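Local coordinates for nitroreductase family protein (Sphingopyxis sp., PDB 7DP1) that reduces nitro groups of dinitroaniline herbicides, drawing electrons from NADPH through a bound flavin mononucleotide, at residues A[170-175]-A[199-204]; A[19-24]-A[211-216]. The protein carries 1 engineered substitution. All coordinates share one frame; numbering follows the deposited sequence.

Interaction 1 (A[170-175]-A[199-204]); sequences LASCPQ and SGLAIG. With FMN (flavin mononucleotide), chain C.
Residues 171-175 and 199-204 run antiparallel as neighbouring strands, their axes 165° apart, and six backbone hydrogen bonds join Ala171 to Gly204, Cys173 to Ala202 and Gln175 to Gly200, one in each direction within every pair. Ser172 with Ile203 and Pro174 with Leu201 form the non-hydrogen-bonded pairs between them, so the proline nitrogen, which has no proton to give, sits where the ladder asks for none. Ser172, Pro174, Leu201 and Ile203 share one face of the sheet. There Leu201, with CG anti to its backbone N (chi1 179°), lays CD1 alongside Ser172, 3.4 Å from OG, and 4.1 Å from Pro174 CB; Met162 of helix 148-167 packs against Ser172 and Leu201. On the other face, Cys173 CB meets Ala202 CB at 4.1 Å, and Gln175 reaches past the same methyl, OE1 lying 3.8 Å from Ala202 CB, while its amide is held by Asn128 and Trp178. At the end of the pair, Ser199 OG donates to Gly200 O at 2.8 Å, a carbonyl that also accepts from Gln175 N, and lies 3.0 Å from Gln175 O. An alanine here would probably leave Gly200 O with Gln175 N as the remaining donor of the two and open a small gap beside Gln175 O. Pro174 CG packs 3.4 Å from FMN C9, and Gln175 CA lies 3.2 Å from FMN N5. An outer strand of the antiparallel sheet thus delivers its last residues to the isoalloxazine, forming part of the flavin site of this nitroreductase-family fold.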
loop_
_atom_site.group_PDB
_atom_site.type_symbol
_atom_site.label_atom_id
_atom_site.label_comp_id
_atom_site.label_asym_id
_atom_site.label_seq_id
_atom_site.Cartn_x
_atom_site.Cartn_y
_atom_site.Cartn_z
ATOM N N LEU A 170 1.757 -18.148 8.227
ATOM C CA LEU A 170 1.609 -18.402 6.796
ATOM C C LEU A 170 2.542 -17.489 6.038
ATOM O O LEU A 170 3.106 -16.557 6.613
ATOM C CB LEU A 170 0.173 -18.185 6.326
ATOM C CG LEU A 170 -0.886 -19.172 6.831
ATOM C CD1 LEU A 170 -2.261 -18.557 6.713
ATOM C CD2 LEU A 170 -0.822 -20.493 6.063
ATOM N N ALA A 171 2.674 -17.719 4.737
ATOM C CA ALA A 171 3.563 -16.895 3.943
ATOM C C ALA A 171 2.854 -16.496 2.679
ATOM O O ALA A 171 1.783 -17.034 2.369
ATOM C CB ALA A 171 4.854 -17.627 3.628
ATOM N N SER A 172 3.456 -15.572 1.939
ATOM C CA SER A 172 2.880 -15.177 0.671
ATOM C C SER A 172 3.885 -14.639 -0.330
ATOM O O SER A 172 5.041 -14.363 -0.007
ATOM C CB SER A 172 1.775 -14.155 0.905
ATOM O OG SER A 172 2.321 -12.897 1.253
ATOM N N CYS A 173 3.419 -14.516 -1.565
ATOM C CA CYS A 173 4.159 -13.858 -2.618
ATOM C C CYS A 173 3.203 -12.962 -3.371
ATOM O O CYS A 173 2.308 -13.461 -4.043
ATOM C CB CYS A 173 4.784 -14.884 -3.579
ATOM S SG CYS A 173 5.997 -14.112 -4.710
ATOM N N PRO A 174 3.365 -11.635 -3.253
ATOM C CA PRO A 174 2.589 -10.756 -4.131
ATOM C C PRO A 174 3.051 -10.977 -5.569
ATOM O O PRO A 174 4.238 -11.195 -5.793
ATOM C CB PRO A 174 2.926 -9.355 -3.622
ATOM C CG PRO A 174 4.245 -9.517 -2.922
ATOM C CD PRO A 174 4.281 -10.884 -2.369
ATOM N N GLN A 175 2.125 -10.996 -6.522
ATOM C CA GLN A 175 2.475 -11.323 -7.912
ATOM C C GLN A 175 1.773 -10.444 -8.930
ATOM O O GLN A 175 0.583 -10.612 -9.165
ATOM C CB GLN A 175 2.120 -12.764 -8.239
ATOM C CG GLN A 175 2.913 -13.829 -7.538
ATOM C CD GLN A 175 2.591 -15.189 -8.123
ATOM O OE1 GLN A 175 1.548 -15.768 -7.827
ATOM N NE2 GLN A 175 3.472 -15.693 -8.988
ATOM N N SER A 199 -3.236 -7.362 -8.926
ATOM C CA SER A 199 -2.160 -8.280 -8.598
ATOM C C SER A 199 -2.695 -9.575 -8.034
ATOM O O SER A 199 -3.818 -9.624 -7.524
ATOM C CB SER A 199 -1.210 -7.622 -7.596
ATOM O OG SER A 199 -0.177 -8.510 -7.202
ATOM N N GLY A 200 -1.898 -10.631 -8.116
ATOM C CA GLY A 200 -2.231 -11.832 -7.368
ATOM C C GLY A 200 -1.452 -11.810 -6.067
ATOM O O GLY A 200 -0.523 -11.003 -5.915
ATOM N N LEU A 201 -1.857 -12.647 -5.114
ATOM C CA LEU A 201 -1.068 -12.896 -3.902
ATOM C C LEU A 201 -1.070 -14.408 -3.659
ATOM O O LEU A 201 -2.095 -14.991 -3.298
ATOM C CB LEU A 201 -1.628 -12.131 -2.692
ATOM C CG LEU A 201 -0.926 -12.290 -1.325
ATOM C CD1 LEU A 201 0.418 -11.511 -1.252
ATOM C CD2 LEU A 201 -1.850 -11.918 -0.133
ATOM N N ALA A 202 0.044 -15.066 -3.946
ATOM C CA ALA A 202 0.132 -16.495 -3.671
ATOM C C ALA A 202 0.166 -16.672 -2.164
ATOM O O ALA A 202 0.890 -15.951 -1.486
ATOM C CB ALA A 202 1.352 -17.088 -4.322
ATOM N N ILE A 203 -0.597 -17.630 -1.637
ATOM C CA ILE A 203 -0.691 -17.846 -0.188
ATOM C C ILE A 203 -0.489 -19.296 0.218
ATOM O O ILE A 203 -1.087 -20.196 -0.379
ATOM C CB ILE A 203 -2.065 -17.386 0.357
ATOM C CG1 ILE A 203 -2.204 -15.870 0.262
ATOM C CG2 ILE A 203 -2.226 -17.761 1.819
ATOM C CD1 ILE A 203 -3.549 -15.362 0.735
ATOM N N GLY A 204 0.321 -19.525 1.258
ATOM C CA GLY A 204 0.542 -20.873 1.756
ATOM C C GLY A 204 1.567 -20.953 2.868
ATOM O O GLY A 204 1.971 -19.923 3.437
HETATM N N1 FMN C . 7.734 -11.340 -7.200
HETATM C C2 FMN C . 7.755 -12.278 -8.211
HETATM O O2 FMN C . 8.604 -13.161 -8.222
HETATM N N3 FMN C . 6.827 -12.239 -9.227
HETATM C C4 FMN C . 5.858 -11.265 -9.252
HETATM O O4 FMN C . 5.020 -11.261 -10.171
HETATM C C4A FMN C . 5.847 -10.310 -8.235
HETATM N N5 FMN C . 4.898 -9.312 -8.229
HETATM C C5A FMN C . 4.860 -8.372 -7.218
HETATM C C6 FMN C . 3.872 -7.391 -7.247
HETATM C C7 FMN C . 3.817 -6.437 -6.249
HETATM C C7M FMN C . 2.759 -5.377 -6.250
HETATM C C8 FMN C . 4.745 -6.460 -5.219
HETATM C C8M FMN C . 4.621 -5.412 -4.152
HETATM C C9 FMN C . 5.740 -7.440 -5.184
HETATM C C9A FMN C . 5.804 -8.405 -6.191
HETATM N N10 FMN C . 6.771 -9.398 -6.203
HETATM C C10 FMN C . 6.792 -10.344 -7.217
HETATM C "C1'" FMN C . 7.791 -9.502 -5.114
HETATM C "C2'" FMN C . 8.934 -8.494 -5.197
HETATM O "O2'" FMN C . 9.880 -8.934 -6.138
HETATM C "C3'" FMN C . 9.588 -8.416 -3.822
HETATM O "O3'" FMN C . 8.671 -7.758 -2.973
HETATM C "C4'" FMN C . 10.895 -7.628 -3.795
HETATM O "O4'" FMN C . 11.934 -8.236 -4.541
HETATM C "C5'" FMN C . 11.355 -7.556 -2.358
HETATM O "O5'" FMN C . 11.561 -8.874 -1.911
HETATM P P FMN C . 10.832 -9.301 -0.543
HETATM O O1P FMN C . 10.968 -10.787 -0.370
HETATM O O2P FMN C . 11.477 -8.555 0.613
HETATM O O3P FMN C . 9.370 -8.900 -0.630
#

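Interaction 2 (A[19-24]-A[211-216]). With FMN (flavin mononucleotide), chain C.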
loop_
_atom_site.group_PDB
_atom_site.type_symbol
_atom_site.label_atom_id
_atom_site.label_comp_id
_atom_site.label_asym_id
_atom_site.label_seq_id
_atom_site.Cartn_x
_atom_site.Cartn_y
_atom_site.Cartn_z
ATOM N N ARG A 19 8.654 -12.049 3.729
ATOM C CA ARG A 19 9.385 -12.002 2.472
ATOM C C ARG A 19 8.525 -12.552 1.339
ATOM O O ARG A 19 7.504 -13.203 1.569
ATOM C CB ARG A 19 10.698 -12.778 2.566
ATOM C CG ARG A 19 10.562 -14.284 2.621
ATOM C CD ARG A 19 11.949 -14.960 2.740
ATOM N NE ARG A 19 12.775 -14.741 1.551
ATOM C CZ ARG A 19 14.099 -14.568 1.537
ATOM N NH1 ARG A 19 14.825 -14.634 2.655
ATOM N NH2 ARG A 19 14.712 -14.375 0.375
ATOM N N SER A 20 8.927 -12.273 0.110
ATOM C CA SER A 20 8.223 -12.855 -1.011
ATOM C C SER A 20 8.660 -14.313 -1.145
ATOM O O SER A 20 9.712 -14.597 -1.690
ATOM C CB SER A 20 8.495 -12.055 -2.279
ATOM O OG SER A 20 7.875 -10.776 -2.164
ATOM N N VAL A 21 7.822 -15.228 -0.668
ATOM C CA VAL A 21 8.139 -16.656 -0.651
ATOM C C VAL A 21 7.844 -17.338 -1.986
ATOM O O VAL A 21 6.728 -17.256 -2.508
ATOM C CB VAL A 21 7.355 -17.352 0.486
ATOM C CG1 VAL A 21 7.406 -18.841 0.354
ATOM C CG2 VAL A 21 7.898 -16.896 1.839
ATOM N N ARG A 22 8.845 -18.011 -2.542
ATOM C CA ARG A 22 8.680 -18.652 -3.849
ATOM C C ARG A 22 8.903 -20.159 -3.769
ATOM O O ARG A 22 9.372 -20.788 -4.725
ATOM C CB ARG A 22 9.620 -18.007 -4.878
ATOM C CG ARG A 22 9.333 -16.519 -5.041
ATOM C CD ARG A 22 10.318 -15.779 -5.929
ATOM N NE ARG A 22 9.955 -14.359 -6.024
ATOM C CZ ARG A 22 10.548 -13.385 -5.338
ATOM N NH1 ARG A 22 11.544 -13.668 -4.508
ATOM N NH2 ARG A 22 10.143 -12.123 -5.480
ATOM N N ALA A 23 8.575 -20.726 -2.611
ATOM C CA ALA A 23 8.515 -22.171 -2.438
ATOM C C ALA A 23 7.651 -22.537 -1.240
ATOM O O ALA A 23 8.035 -22.289 -0.085
ATOM C CB ALA A 23 9.896 -22.758 -2.280
ATOM N N PHE A 24 6.495 -23.135 -1.530
ATOM C CA PHE A 24 5.522 -23.537 -0.516
ATOM C C PHE A 24 5.397 -25.051 -0.393
ATOM O O PHE A 24 5.490 -25.779 -1.385
ATOM C CB PHE A 24 4.135 -22.964 -0.831
ATOM C CG PHE A 24 4.089 -21.466 -0.921
ATOM C CD1 PHE A 24 4.403 -20.818 -2.101
ATOM C CD2 PHE A 24 3.698 -20.704 0.169
ATOM C CE1 PHE A 24 4.344 -19.431 -2.184
ATOM C CE2 PHE A 24 3.643 -19.327 0.090
ATOM C CZ PHE A 24 3.966 -18.687 -1.092
ATOM N N PRO A 211 16.127 -22.846 -0.847
ATOM C CA PRO A 211 17.214 -21.887 -1.074
ATOM C C PRO A 211 16.617 -20.559 -1.506
ATOM O O PRO A 211 17.052 -19.474 -1.097
ATOM C CB PRO A 211 18.029 -22.529 -2.204
ATOM C CG PRO A 211 17.067 -23.439 -2.910
ATOM C CD PRO A 211 16.115 -23.926 -1.850
ATOM N N VAL A 212 15.576 -20.680 -2.318
ATOM C CA VAL A 212 14.874 -19.547 -2.865
ATOM C C VAL A 212 14.294 -18.691 -1.742
ATOM O O VAL A 212 14.102 -17.498 -1.922
ATOM C CB VAL A 212 13.757 -20.026 -3.819
ATOM C CG1 VAL A 212 12.583 -20.584 -3.029
ATOM C CG2 VAL A 212 13.306 -18.914 -4.724
ATOM N N ASN A 213 14.090 -19.288 -0.565
ATOM C CA ASN A 213 13.489 -18.580 0.570
ATOM C C ASN A 213 14.417 -18.085 1.680
ATOM O O ASN A 213 13.927 -17.563 2.680
ATOM C CB ASN A 213 12.444 -19.473 1.243
ATOM C CG ASN A 213 11.251 -19.752 0.358
ATOM O OD1 ASN A 213 10.918 -18.966 -0.524
ATOM N ND2 ASN A 213 10.589 -20.877 0.601
ATOM N N ARG A 214 15.732 -18.207 1.530
ATOM C CA ARG A 214 16.594 -17.923 2.678
ATOM C C ARG A 214 17.687 -16.880 2.444
ATOM O O ARG A 214 18.312 -16.406 3.399
ATOM C CB ARG A 214 17.261 -19.219 3.159
ATOM C CG ARG A 214 16.309 -20.342 3.548
ATOM C CD ARG A 214 17.084 -21.449 4.269
ATOM N NE ARG A 214 17.632 -20.937 5.521
ATOM C CZ ARG A 214 18.712 -21.411 6.129
ATOM N NH1 ARG A 214 19.400 -22.410 5.592
ATOM N NH2 ARG A 214 19.115 -20.869 7.270
ATOM N N TRP A 215 17.892 -16.492 1.192
ATOM C CA TRP A 215 18.854 -15.444 0.880
ATOM C C TRP A 215 18.373 -14.093 1.410
ATOM O O TRP A 215 17.178 -13.806 1.408
ATOM C CB TRP A 215 19.104 -15.383 -0.632
ATOM C CG TRP A 215 17.844 -15.215 -1.436
ATOM C CD1 TRP A 215 17.000 -16.208 -1.847
ATOM C CD2 TRP A 215 17.266 -13.984 -1.890
ATOM N NE1 TRP A 215 15.946 -15.674 -2.551
ATOM C CE2 TRP A 215 16.079 -14.312 -2.586
ATOM C CE3 TRP A 215 17.636 -12.641 -1.781
ATOM C CZ2 TRP A 215 15.261 -13.345 -3.171
ATOM C CZ3 TRP A 215 16.824 -11.678 -2.369
ATOM C CH2 TRP A 215 15.647 -12.039 -3.051
ATOM N N PRO A 216 19.310 -13.265 1.892
ATOM C CA PRO A 216 18.962 -11.956 2.445
ATOM C C PRO A 216 18.539 -11.011 1.336
ATOM O O PRO A 216 19.218 -10.925 0.311
ATOM C CB PRO A 216 20.260 -11.498 3.111
ATOM C CG PRO A 216 21.320 -12.182 2.337
ATOM C CD PRO A 216 20.762 -13.491 1.887
HETATM N N1 FMN C . 7.734 -11.340 -7.200
HETATM C C2 FMN C . 7.755 -12.278 -8.211
HETATM O O2 FMN C . 8.604 -13.161 -8.222
HETATM N N3 FMN C . 6.827 -12.239 -9.227
HETATM C C4 FMN C . 5.858 -11.265 -9.252
HETATM O O4 FMN C . 5.020 -11.261 -10.171
HETATM C C4A FMN C . 5.847 -10.310 -8.235
HETATM N N5 FMN C . 4.898 -9.312 -8.229
HETATM C C5A FMN C . 4.860 -8.372 -7.218
HETATM C C6 FMN C . 3.872 -7.391 -7.247
HETATM C C7 FMN C . 3.817 -6.437 -6.249
HETATM C C7M FMN C . 2.759 -5.377 -6.250
HETATM C C8 FMN C . 4.745 -6.460 -5.219
HETATM C C8M FMN C . 4.621 -5.412 -4.152
HETATM C C9 FMN C . 5.740 -7.440 -5.184
HETATM C C9A FMN C . 5.804 -8.405 -6.191
HETATM N N10 FMN C . 6.771 -9.398 -6.203
HETATM C C10 FMN C . 6.792 -10.344 -7.217
HETATM C "C1'" FMN C . 7.791 -9.502 -5.114
HETATM C "C2'" FMN C . 8.934 -8.494 -5.197
HETATM O "O2'" FMN C . 9.880 -8.934 -6.138
HETATM C "C3'" FMN C . 9.588 -8.416 -3.822
HETATM O "O3'" FMN C . 8.671 -7.758 -2.973
HETATM C "C4'" FMN C . 10.895 -7.628 -3.795
HETATM O "O4'" FMN C . 11.934 -8.236 -4.541
HETATM C "C5'" FMN C . 11.355 -7.556 -2.358
HETATM O "O5'" FMN C . 11.561 -8.874 -1.911
HETATM P P FMN C . 10.832 -9.301 -0.543
HETATM O O1P FMN C . 10.968 -10.787 -0.370
HETATM O O2P FMN C . 11.477 -8.555 0.613
HETATM O O3P FMN C . 9.370 -8.900 -0.630
#
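The Arg19 guanidinium has the Asn213 carbonyl over one face and the Trp215 carbonyl at its edge, where NH1 and NH2 both grip Trp215 O, at 2.8 Å and 2.7 Å. The same NH2 stands over the face of the Trp215 indole, 3.3 Å from CE2. CZ lies above the five-membered ring in a cation-pi contact, and with the planes 76° apart the guanidinium stands steeply on the indole, NH2 leading. A bend at chi3 (-65°) in Arg19 helps turn the group this way. Arg22 NH1 lies at the indole edge, 4.0 Å from CZ2. Asn213 clamps the other segment with its amide: OD1 accepts from Arg22 N at 3.0 Å, and ND2 gives an in-plane bond to a lone pair of Ala23 O; Asp207 O also receives from ND2. Val212 CG1 closes the contact on Ala23 CB at 3.5 Å. Leu107 of helix 96-109 packs against both Arg22 and Val212. Beyond this clamp, Arg22 NE binds FMN O2 and NH2 binds N1 in a nearly straight bond, while Ser20 N and OG hold the phosphate. The 19-24 loop therefore serves as an FMN-binding loop, gripping both the pyrimidine end and the phosphate, with residues 211-216 backing it.

Interaction 1 belongs to the core, its centre about 5 Å from that of the chain, whereas interaction 2, also largely buried, lies about 14 Å out and includes partly exposed residues. The first joins two sheet strands by a regular backbone ladder; the second ties an irregular loop to a 3-10 turn and the loop that follows it, through side-chain bonds to the backbone, a guanidinium on one carbonyl and an amide that pairs with both an N-H and a C=O. They touch directly: Val21 N probably bonds to Ser172 O at 3.0 Å, and Phe24 packs on Gly204. Both reach FMN, interaction 1 at the isoalloxazine mainly by packing, interaction 2 at pyrimidine and phosphate by hydrogen bonds.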